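Local coordinates for protein probable ATP-dependent kinase TDA10 (Saccharomyces cerevisiae, PDB 1ODF) that is a probable ATP-dependent kinase of the GLYK family, built like bacterial pantothenate kinase, whose substrate is not yet known, at residues A[81-84]-A[85-89]; A[215-218]-A[219-222]. All coordinates share one frame; numbering follows the deposited sequence.

Interaction 1. Residues A[81-84]-A[85-89]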
ATOM      1  N   LEU A  81      -1.326  12.674  17.163  1.00 54.66           N
ATOM      2  CA  LEU A  81      -1.418  14.009  17.749  1.00 55.93           C
ATOM      3  C   LEU A  81      -0.012  14.477  18.090  1.00 56.26           C
ATOM      4  O   LEU A  81       0.334  15.645  17.889  1.00 56.20           O
ATOM      5  CB  LEU A  81      -2.279  13.987  19.013  1.00 55.44           C
ATOM      6  CG  LEU A  81      -3.763  13.671  18.805  1.00 55.94           C
ATOM      7  CD1 LEU A  81      -4.470  13.712  20.149  1.00 53.75           C
ATOM      8  CD2 LEU A  81      -4.384  14.674  17.826  1.00 51.99           C
ATOM      9  N   LYS A  82       0.791  13.549  18.606  1.00 56.49           N
ATOM     10  CA  LYS A  82       2.176  13.825  18.968  1.00 56.79           C
ATOM     11  C   LYS A  82       2.939  14.177  17.698  1.00 55.22           C
ATOM     12  O   LYS A  82       3.764  15.085  17.686  1.00 56.55           O
ATOM     13  CB  LYS A  82       2.809  12.593  19.624  1.00 59.86           C
ATOM     14  CG  LYS A  82       4.321  12.693  19.817  1.00 63.29           C
ATOM     15  CD  LYS A  82       4.996  11.313  19.750  1.00 66.59           C
ATOM     16  CE  LYS A  82       4.788  10.485  21.016  1.00 66.59           C
ATOM     17  NZ  LYS A  82       5.535  11.062  22.177  1.00 65.50           N
ATOM     18  N   LEU A  83       2.654  13.451  16.626  1.00 54.02           N
ATOM     19  CA  LEU A  83       3.305  13.690  15.349  1.00 52.59           C
ATOM     20  C   LEU A  83       2.913  15.053  14.782  1.00 53.83           C
ATOM     21  O   LEU A  83       3.725  15.718  14.138  1.00 50.55           O
ATOM     22  CB  LEU A  83       2.926  12.602  14.344  1.00 51.57           C
ATOM     23  CG  LEU A  83       3.635  12.742  12.993  1.00 52.50           C
ATOM     24  CD1 LEU A  83       5.121  12.439  13.178  1.00 50.46           C
ATOM     25  CD2 LEU A  83       3.011  11.803  11.963  1.00 51.81           C
ATOM     26  N   ASN A  84       1.663  15.457  15.015  1.00 55.62           N
ATOM     27  CA  ASN A  84       1.168  16.740  14.520  1.00 58.25           C
ATOM     28  C   ASN A  84       2.043  17.889  14.991  1.00 59.86           C
ATOM     29  O   ASN A  84       2.493  18.709  14.189  1.00 57.85           O
ATOM     30  CB  ASN A  84      -0.270  16.994  14.985  1.00 57.17           C
ATOM     31  CG  ASN A  84      -1.284  16.174  14.222  1.00 58.15           C
ATOM     32  OD1 ASN A  84      -1.126  15.933  13.023  1.00 59.90           O
ATOM     33  ND2 ASN A  84      -2.346  15.754  14.906  1.00 56.60           N
ATOM     34  N   GLU A  85       2.273  17.939  16.300  1.00 63.25           N
ATOM     35  CA  GLU A  85       3.083  18.986  16.909  1.00 66.99           C
ATOM     36  C   GLU A  85       4.555  18.865  16.538  1.00 67.26           C
ATOM     37  O   GLU A  85       5.188  19.856  16.171  1.00 67.25           O
ATOM     38  CB  GLU A  85       2.927  18.944  18.431  1.00 70.64           C
ATOM     39  CG  GLU A  85       3.151  17.568  19.024  1.00 76.92           C
ATOM     40  CD  GLU A  85       2.858  17.514  20.512  1.00 81.41           C
ATOM     41  OE1 GLU A  85       1.706  17.812  20.905  1.00 83.68           O
ATOM     42  OE2 GLU A  85       3.780  17.171  21.286  1.00 83.70           O
ATOM     43  N   GLN A  86       5.094  17.650  16.628  1.00 67.14           N
ATOM     44  CA  GLN A  86       6.495  17.407  16.295  1.00 66.20           C
ATOM     45  C   GLN A  86       6.826  18.060  14.955  1.00 65.08           C
ATOM     46  O   GLN A  86       7.891  18.649  14.791  1.00 65.82           O
ATOM     47  CB  GLN A  86       6.764  15.910  16.221  1.00 68.27           C
ATOM     48  CG  GLN A  86       8.228  15.533  16.298  1.00 71.16           C
ATOM     49  CD  GLN A  86       8.454  14.061  16.019  1.00 73.71           C
ATOM     50  OE1 GLN A  86       7.744  13.200  16.548  1.00 74.98           O
ATOM     51  NE2 GLN A  86       9.447  13.759  15.187  1.00 74.74           N
ATOM     52  N   PHE A  87       5.906  17.952  14.002  1.00 63.55           N
ATOM     53  CA  PHE A  87       6.092  18.554  12.685  1.00 63.18           C
ATOM     54  C   PHE A  87       4.987  19.582  12.470  1.00 62.84           C
ATOM     55  O   PHE A  87       4.331  19.611  11.430  1.00 62.02           O
ATOM     56  CB  PHE A  87       6.042  17.485  11.588  1.00 63.14           C
ATOM     57  CG  PHE A  87       7.193  16.515  11.635  1.00 63.81           C
ATOM     58  CD1 PHE A  87       7.254  15.529  12.615  1.00 63.99           C
ATOM     59  CD2 PHE A  87       8.230  16.602  10.708  1.00 64.20           C
ATOM     60  CE1 PHE A  87       8.330  14.642  12.674  1.00 64.40           C
ATOM     61  CE2 PHE A  87       9.313  15.720  10.759  1.00 63.97           C
ATOM     62  CZ  PHE A  87       9.362  14.737  11.745  1.00 64.36           C
ATOM     63  N   LYS A  88       4.808  20.432  13.475  1.00 63.41           N
ATOM     64  CA  LYS A  88       3.782  21.470  13.472  1.00 64.45           C
ATOM     65  C   LYS A  88       3.681  22.318  12.204  1.00 63.05           C
ATOM     66  O   LYS A  88       2.594  22.780  11.845  1.00 62.54           O
ATOM     67  CB  LYS A  88       3.985  22.382  14.690  1.00 65.94           C
ATOM     68  CG  LYS A  88       5.351  23.069  14.738  1.00 69.37           C
ATOM     69  CD  LYS A  88       5.678  23.615  16.131  1.00 70.74           C
ATOM     70  CE  LYS A  88       4.658  24.641  16.608  1.00 72.38           C
ATOM     71  NZ  LYS A  88       4.988  25.176  17.962  1.00 72.44           N
ATOM     72  N   ASN A  89       4.799  22.512  11.512  1.00 62.05           N
ATOM     73  CA  ASN A  89       4.785  23.338  10.311  1.00 61.11           C
ATOM     74  C   ASN A  89       4.694  22.580   9.000  1.00 59.59           C
ATOM     75  O   ASN A  89       4.682  23.186   7.927  1.00 60.39           O
ATOM     76  CB  ASN A  89       6.008  24.248  10.312  1.00 64.13           C
ATOM     77  CG  ASN A  89       6.056  25.137  11.540  1.00 66.38           C
ATOM     78  OD1 ASN A  89       5.133  25.925  11.786  1.00 67.35           O
ATOM     79  ND2 ASN A  89       7.122  25.010  12.326  1.00 66.17           N
TER
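Leu83 and Phe87, one turn apart, meet at the C-terminal end of helix 77-86, where the chain unwinds into a loop on the surface of this P-loop kinase fold.

Backbone bonds come first. The last turns carry i to i+4 bonds: Glu85 N reaches Leu81 O only weakly, at 3.4 Å, while Phe87 N donates to Leu83 O at 3.1 Å, tilted 30° from the carbonyl plane. Phe87 is also the first residue to leave helical angles, yet its N-H still bonds back into the last turn. One residue further on the pattern tightens: Lys88 N turns back to Glu85 O at 2.8 Å. Asn84 O, by contrast, receives a CA-H...O contact from Lys88 CA and is hydrogen-bonded by the side-chain NE2 of Gln94.

Apolar contact runs along one side of the helix. Leu83 has CG anti to the backbone N (chi1 -177°), which carries CD1 forward to Phe87 CD1 at 3.8 Å; the methyl approaches the ring at a slant. Leu83 also packs on Leu75 and Thr101, and Phe87 on Leu93 and on helix 182-195, so the pair joins this helix end to the body of the protein.

Among the polar side chains, Asn84 turns its OD1 to Gly95 N, tying the helix to the following loop. Lys82 and Glu85 carry opposite charges, yet Lys82 NZ stays 6.4 Å from Glu85 OE2. Leu83 O, already bonded to Phe87 N, also lies in the plane of the Phe87 ring at its edge, 3.8 Å from Phe87 CD1.

Interaction 2. Residues A[215-218]-A[219-222]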
ATOM      1  N   ASN A 215      -4.221  12.562 -12.857  1.00 57.12           N
ATOM      2  CA  ASN A 215      -5.291  13.416 -12.368  1.00 56.85           C
ATOM      3  C   ASN A 215      -6.595  12.634 -12.305  1.00 55.28           C
ATOM      4  O   ASN A 215      -7.632  13.157 -11.896  1.00 55.22           O
ATOM      5  CB  ASN A 215      -5.429  14.667 -13.242  1.00 56.78           C
ATOM      6  CG  ASN A 215      -4.311  15.664 -12.998  1.00 57.62           C
ATOM      7  OD1 ASN A 215      -4.011  16.008 -11.852  1.00 57.90           O
ATOM      8  ND2 ASN A 215      -3.691  16.139 -14.073  1.00 60.36           N
ATOM      9  N   ASN A 216      -6.532  11.369 -12.701  1.00 54.23           N
ATOM     10  CA  ASN A 216      -7.702  10.507 -12.641  1.00 52.75           C
ATOM     11  C   ASN A 216      -8.043  10.335 -11.168  1.00 51.84           C
ATOM     12  O   ASN A 216      -9.192  10.079 -10.807  1.00 52.11           O
ATOM     13  CB  ASN A 216      -7.401   9.137 -13.258  1.00 53.97           C
ATOM     14  CG  ASN A 216      -7.338   9.180 -14.774  1.00 54.62           C
ATOM     15  OD1 ASN A 216      -7.129   8.157 -15.430  1.00 54.41           O
ATOM     16  ND2 ASN A 216      -7.521  10.367 -15.337  1.00 52.93           N
ATOM     17  N   VAL A 217      -7.029  10.484 -10.321  1.00 49.61           N
ATOM     18  CA  VAL A 217      -7.205  10.343  -8.886  1.00 48.95           C
ATOM     19  C   VAL A 217      -8.232  11.342  -8.353  1.00 47.70           C
ATOM     20  O   VAL A 217      -9.064  10.981  -7.523  1.00 46.09           O
ATOM     21  CB  VAL A 217      -5.853  10.507  -8.138  1.00 48.00           C
ATOM     22  CG1 VAL A 217      -6.076  10.526  -6.628  1.00 49.42           C
ATOM     23  CG2 VAL A 217      -4.926   9.357  -8.500  1.00 47.69           C
ATOM     24  N   TYR A 218      -8.178  12.587  -8.822  1.00 47.52           N
ATOM     25  CA  TYR A 218      -9.147  13.587  -8.373  1.00 47.29           C
ATOM     26  C   TYR A 218     -10.530  13.088  -8.752  1.00 48.21           C
ATOM     27  O   TYR A 218     -11.439  13.029  -7.918  1.00 47.12           O
ATOM     28  CB  TYR A 218      -8.915  14.944  -9.043  1.00 46.52           C
ATOM     29  CG  TYR A 218      -7.692  15.685  -8.561  1.00 46.70           C
ATOM     30  CD1 TYR A 218      -6.482  15.601  -9.255  1.00 48.07           C
ATOM     31  CD2 TYR A 218      -7.741  16.474  -7.412  1.00 45.46           C
ATOM     32  CE1 TYR A 218      -5.355  16.288  -8.816  1.00 46.78           C
ATOM     33  CE2 TYR A 218      -6.618  17.165  -6.960  1.00 45.91           C
ATOM     34  CZ  TYR A 218      -5.429  17.067  -7.668  1.00 46.25           C
ATOM     35  OH  TYR A 218      -4.310  17.730  -7.223  1.00 45.51           O
ATOM     36  N   GLY A 219     -10.675  12.718 -10.020  1.00 48.51           N
ATOM     37  CA  GLY A 219     -11.947  12.222 -10.506  1.00 49.53           C
ATOM     38  C   GLY A 219     -12.506  11.094  -9.667  1.00 50.46           C
ATOM     39  O   GLY A 219     -13.647  11.158  -9.216  1.00 51.20           O
ATOM     40  N   TRP A 220     -11.700  10.060  -9.447  1.00 50.98           N
ATOM     41  CA  TRP A 220     -12.134   8.910  -8.666  1.00 51.48           C
ATOM     42  C   TRP A 220     -12.594   9.261  -7.253  1.00 51.50           C
ATOM     43  O   TRP A 220     -13.534   8.659  -6.737  1.00 49.94           O
ATOM     44  CB  TRP A 220     -11.017   7.870  -8.598  1.00 52.74           C
ATOM     45  CG  TRP A 220     -10.617   7.319  -9.933  1.00 53.45           C
ATOM     46  CD1 TRP A 220     -11.414   7.173 -11.032  1.00 54.38           C
ATOM     47  CD2 TRP A 220      -9.342   6.768 -10.289  1.00 53.77           C
ATOM     48  NE1 TRP A 220     -10.718   6.561 -12.047  1.00 54.45           N
ATOM     49  CE2 TRP A 220      -9.444   6.302 -11.618  1.00 53.76           C
ATOM     50  CE3 TRP A 220      -8.124   6.622  -9.611  1.00 53.59           C
ATOM     51  CZ2 TRP A 220      -8.374   5.697 -12.285  1.00 53.48           C
ATOM     52  CZ3 TRP A 220      -7.059   6.021 -10.277  1.00 53.80           C
ATOM     53  CH2 TRP A 220      -7.194   5.566 -11.600  1.00 52.80           C
ATOM     54  N   ARG A 221     -11.942  10.226  -6.617  1.00 52.25           N
ATOM     55  CA  ARG A 221     -12.350  10.595  -5.269  1.00 55.05           C
ATOM     56  C   ARG A 221     -13.569  11.525  -5.276  1.00 55.87           C
ATOM     57  O   ARG A 221     -14.358  11.528  -4.329  1.00 56.25           O
ATOM     58  CB  ARG A 221     -11.195  11.245  -4.506  1.00 55.72           C
ATOM     59  CG  ARG A 221     -11.506  11.446  -3.024  1.00 59.48           C
ATOM     60  CD  ARG A 221     -11.989  10.139  -2.383  1.00 60.95           C
ATOM     61  NE  ARG A 221     -12.665  10.370  -1.109  1.00 64.79           N
ATOM     62  CZ  ARG A 221     -12.058  10.433   0.073  1.00 65.87           C
ATOM     63  NH1 ARG A 221     -12.769  10.656   1.171  1.00 66.73           N
ATOM     64  NH2 ARG A 221     -10.748  10.250   0.165  1.00 66.94           N
ATOM     65  N   LEU A 222     -13.720  12.311  -6.340  1.00 56.03           N
ATOM     66  CA  LEU A 222     -14.863  13.212  -6.462  1.00 57.06           C
ATOM     67  C   LEU A 222     -16.116  12.359  -6.591  1.00 58.45           C
ATOM     68  O   LEU A 222     -17.165  12.681  -6.028  1.00 58.88           O
ATOM     69  CB  LEU A 222     -14.723  14.110  -7.697  1.00 55.63           C
ATOM     70  CG  LEU A 222     -13.836  15.351  -7.549  1.00 56.93           C
ATOM     71  CD1 LEU A 222     -13.383  15.839  -8.920  1.00 57.13           C
ATOM     72  CD2 LEU A 222     -14.597  16.438  -6.800  1.00 55.52           C
TER
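Asn216 and Trp220 make a CH-pi contact across the first turn of helix 216-232, which follows strand 204-211 of the central sheet. Asn216 CB sits over the six-membered ring of Trp220, 3.9 Å from its centroid and 17° off the normal. In Trp220, CG lies anti to the carbonyl carbon (chi1 -62°), which sends the indole back toward the helix start, and chi2 of -30° turns its face to Asn216. Asn216 O lies above the same ring system, 3.2 Å from Trp220 CG and offset toward the rim. That oxygen also accepts the nearly straight bond from Trp220 N at 2.9 Å, so backbone and indole of one residue both close on it. The indole N-H, NE1, is hydrogen-bonded to Ser277 O, and Arg279 makes a cation-pi contact with the ring.

Further along, Arg221 N donates to Val217 O at 3.1 Å. Leu222 N bonds to Tyr218 O at 2.9 Å, and Leu222 CG lies 3.4 Å from that same oxygen.

The helix start is wedged among several elements. Tyr218 stacks on His242 and bonds through OH to Asp246, both of helix 238-246, while Val217 touches Pro39 of the predicted ATP-binding loop, which follows strand 32-37, and Met249 of helix 249-262.

How the interactions relate
Interaction 1 comes first along the chain, at the end of helix 77-86; interaction 2 follows well over a hundred residues later, at the start of helix 216-232. Their centres are 28 Å apart and their nearest atoms about 17 Å, so the two do not touch. No helix or strand is common to both. Residues 81-89 lie at the periphery, beside helix 182-195 and away from the predicted ATP site. Residues 215-222 follow strand 204-211, a neighbour of strand 32-37 in the sheet, and border the predicted nucleotide loop. One contact thus finishes a surface helix, whereas the other begins a helix next to the probable ATP-binding region.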